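Local coordinates for protein phosphate transporter (Thermotoga maritima MSB8, PDB 6L85) that imports phosphate in a sodium-dependent manner, as a membrane transporter related to the human SLC20 solute carriers, at residues 1-6 with 267-272. Residues are numbered along the deposited sequence; the frame is centred on the assembly and turned at random.
Sequences MTILII and AAVMIV
Ile3 and Leu4, in the first turn of helix 2-32, lie against Val269 and Met270 of helix 260-275. The pair is a worked example of antiparallel helix packing in an all-helical membrane transporter: the two short segments run at 170° to each other, with their axes 10.1 Å apart at closest approach, and a few apolar side chains meet between them, with no hydrogen bond across. Contact begins at Ile3, whose CB faces the partner helix. Its CG1 branch is anti to the backbone N (chi1 -170°), which leaves this methylene beside methyl CG1 of Val269, 4.0 Å away. Val269 answers from a buried position with a matching torsion (chi1 176°). The two branched side chains meet at a slant. Helix 76-99 also touches this pair, Leu84 meeting Ile3 and Ala83 meeting Val269. One residue on, Leu4 lies level with Met270, their CA atoms 6.9 Å apart. Its CB points to one side, but the branched end approaches: methyl CD2 lies 4.4 Å from Val269 CG1, and so reaches the same methyl that receives Ile3. These distances describe light, non-directional packing, and the buried area is a modest 127 Å². The contact joins the start of the first long helix to a helix some 260 residues later, its centre about 25 Å from the centre of the chain. Leu4 CD2 also lies beside Met270, 4.4 Å from its CA and equally far from the side-chain methylene CG.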
loop_
_atom_site.group_PDB
_atom_site.type_symbol
_atom_site.label_atom_id
_atom_site.label_comp_id
_atom_site.label_asym_id
_atom_site.label_seq_id
_atom_site.Cartn_x
_atom_site.Cartn_y
_atom_site.Cartn_z
ATOM N N MET B 1 23.311 1.386 27.014
ATOM C CA MET B 1 22.745 1.167 25.698
ATOM C C MET B 1 23.666 0.309 24.836
ATOM O O MET B 1 23.368 0.055 23.660
ATOM C CB MET B 1 22.452 2.497 25.000
ATOM C CG MET B 1 21.008 2.984 25.198
ATOM S SD MET B 1 20.434 4.130 23.919
ATOM C CE MET B 1 18.842 4.623 24.592
ATOM N N THR B 2 24.779 -0.157 25.413
ATOM C CA THR B 2 25.573 -1.165 24.716
ATOM C C THR B 2 24.733 -2.409 24.432
ATOM O O THR B 2 24.816 -2.994 23.341
ATOM C CB THR B 2 26.824 -1.529 25.525
ATOM O OG1 THR B 2 27.676 -0.383 25.638
ATOM C CG2 THR B 2 27.614 -2.626 24.822
ATOM N N ILE B 3 23.902 -2.820 25.397
ATOM C CA ILE B 3 23.039 -3.974 25.157
ATOM C C ILE B 3 22.057 -3.686 24.024
ATOM O O ILE B 3 21.738 -4.582 23.235
ATOM C CB ILE B 3 22.317 -4.418 26.451
ATOM C CG1 ILE B 3 21.617 -5.758 26.222
ATOM C CG2 ILE B 3 21.259 -3.427 26.858
ATOM C CD1 ILE B 3 22.529 -6.939 26.340
ATOM N N LEU B 4 21.595 -2.436 23.894
ATOM C CA LEU B 4 20.706 -2.093 22.785
ATOM C C LEU B 4 21.425 -2.194 21.445
ATOM O O LEU B 4 20.854 -2.675 20.460
ATOM C CB LEU B 4 20.136 -0.691 22.982
ATOM C CG LEU B 4 19.111 -0.606 24.117
ATOM C CD1 LEU B 4 18.334 0.713 24.104
ATOM C CD2 LEU B 4 18.174 -1.791 24.021
ATOM N N ILE B 5 22.691 -1.777 21.401
ATOM C CA ILE B 5 23.468 -1.855 20.170
ATOM C C ILE B 5 23.692 -3.304 19.773
ATOM O O ILE B 5 23.569 -3.669 18.591
ATOM C CB ILE B 5 24.803 -1.112 20.346
ATOM C CG1 ILE B 5 24.548 0.392 20.460
ATOM C CG2 ILE B 5 25.764 -1.447 19.203
ATOM C CD1 ILE B 5 25.566 1.128 21.320
ATOM N N ILE B 6 24.048 -4.147 20.747
ATOM C CA ILE B 6 24.263 -5.562 20.461
ATOM C C ILE B 6 22.964 -6.211 20.002
ATOM O O ILE B 6 22.960 -7.027 19.078
ATOM C CB ILE B 6 24.866 -6.269 21.692
ATOM C CG1 ILE B 6 26.333 -5.854 21.863
ATOM C CG2 ILE B 6 24.773 -7.780 21.574
ATOM C CD1 ILE B 6 26.901 -6.182 23.233
ATOM N N ALA B 267 12.558 -7.085 20.703
ATOM C CA ALA B 267 11.568 -6.411 21.544
ATOM C C ALA B 267 11.716 -6.809 23.010
ATOM O O ALA B 267 11.552 -5.975 23.908
ATOM C CB ALA B 267 10.147 -6.737 21.078
ATOM N N ALA B 268 11.994 -8.083 23.280
ATOM C CA ALA B 268 12.142 -8.492 24.670
ATOM C C ALA B 268 13.318 -7.762 25.309
ATOM O O ALA B 268 13.228 -7.295 26.459
ATOM C CB ALA B 268 12.297 -10.013 24.773
ATOM N N VAL B 269 14.417 -7.624 24.562
ATOM C CA VAL B 269 15.564 -6.879 25.097
ATOM C C VAL B 269 15.209 -5.407 25.325
ATOM O O VAL B 269 15.545 -4.824 26.369
ATOM C CB VAL B 269 16.781 -7.021 24.171
ATOM C CG1 VAL B 269 17.913 -6.165 24.673
ATOM C CG2 VAL B 269 17.203 -8.503 24.073
ATOM N N MET B 270 14.531 -4.783 24.352
ATOM C CA MET B 270 14.119 -3.389 24.508
ATOM C C MET B 270 13.174 -3.212 25.695
ATOM O O MET B 270 13.276 -2.233 26.438
ATOM C CB MET B 270 13.455 -2.884 23.225
ATOM C CG MET B 270 14.411 -2.873 22.017
ATOM S SD MET B 270 13.572 -2.378 20.503
ATOM C CE MET B 270 13.104 -0.707 20.997
ATOM N N ILE B 271 12.222 -4.130 25.865
ATOM C CA ILE B 271 11.254 -4.004 26.940
ATOM C C ILE B 271 11.951 -4.130 28.283
ATOM O O ILE B 271 11.646 -3.380 29.214
ATOM C CB ILE B 271 10.122 -5.034 26.781
ATOM C CG1 ILE B 271 9.226 -4.671 25.598
ATOM C CG2 ILE B 271 9.259 -5.069 28.014
ATOM C CD1 ILE B 271 8.349 -5.834 25.127
ATOM N N VAL B 272 12.926 -5.041 28.403
ATOM C CA VAL B 272 13.617 -5.149 29.688
ATOM C C VAL B 272 14.465 -3.896 29.949
ATOM O O VAL B 272 14.407 -3.313 31.044
ATOM C CB VAL B 272 14.436 -6.456 29.774
ATOM C CG1 VAL B 272 15.292 -6.493 31.047
ATOM C CG2 VAL B 272 13.507 -7.675 29.793
#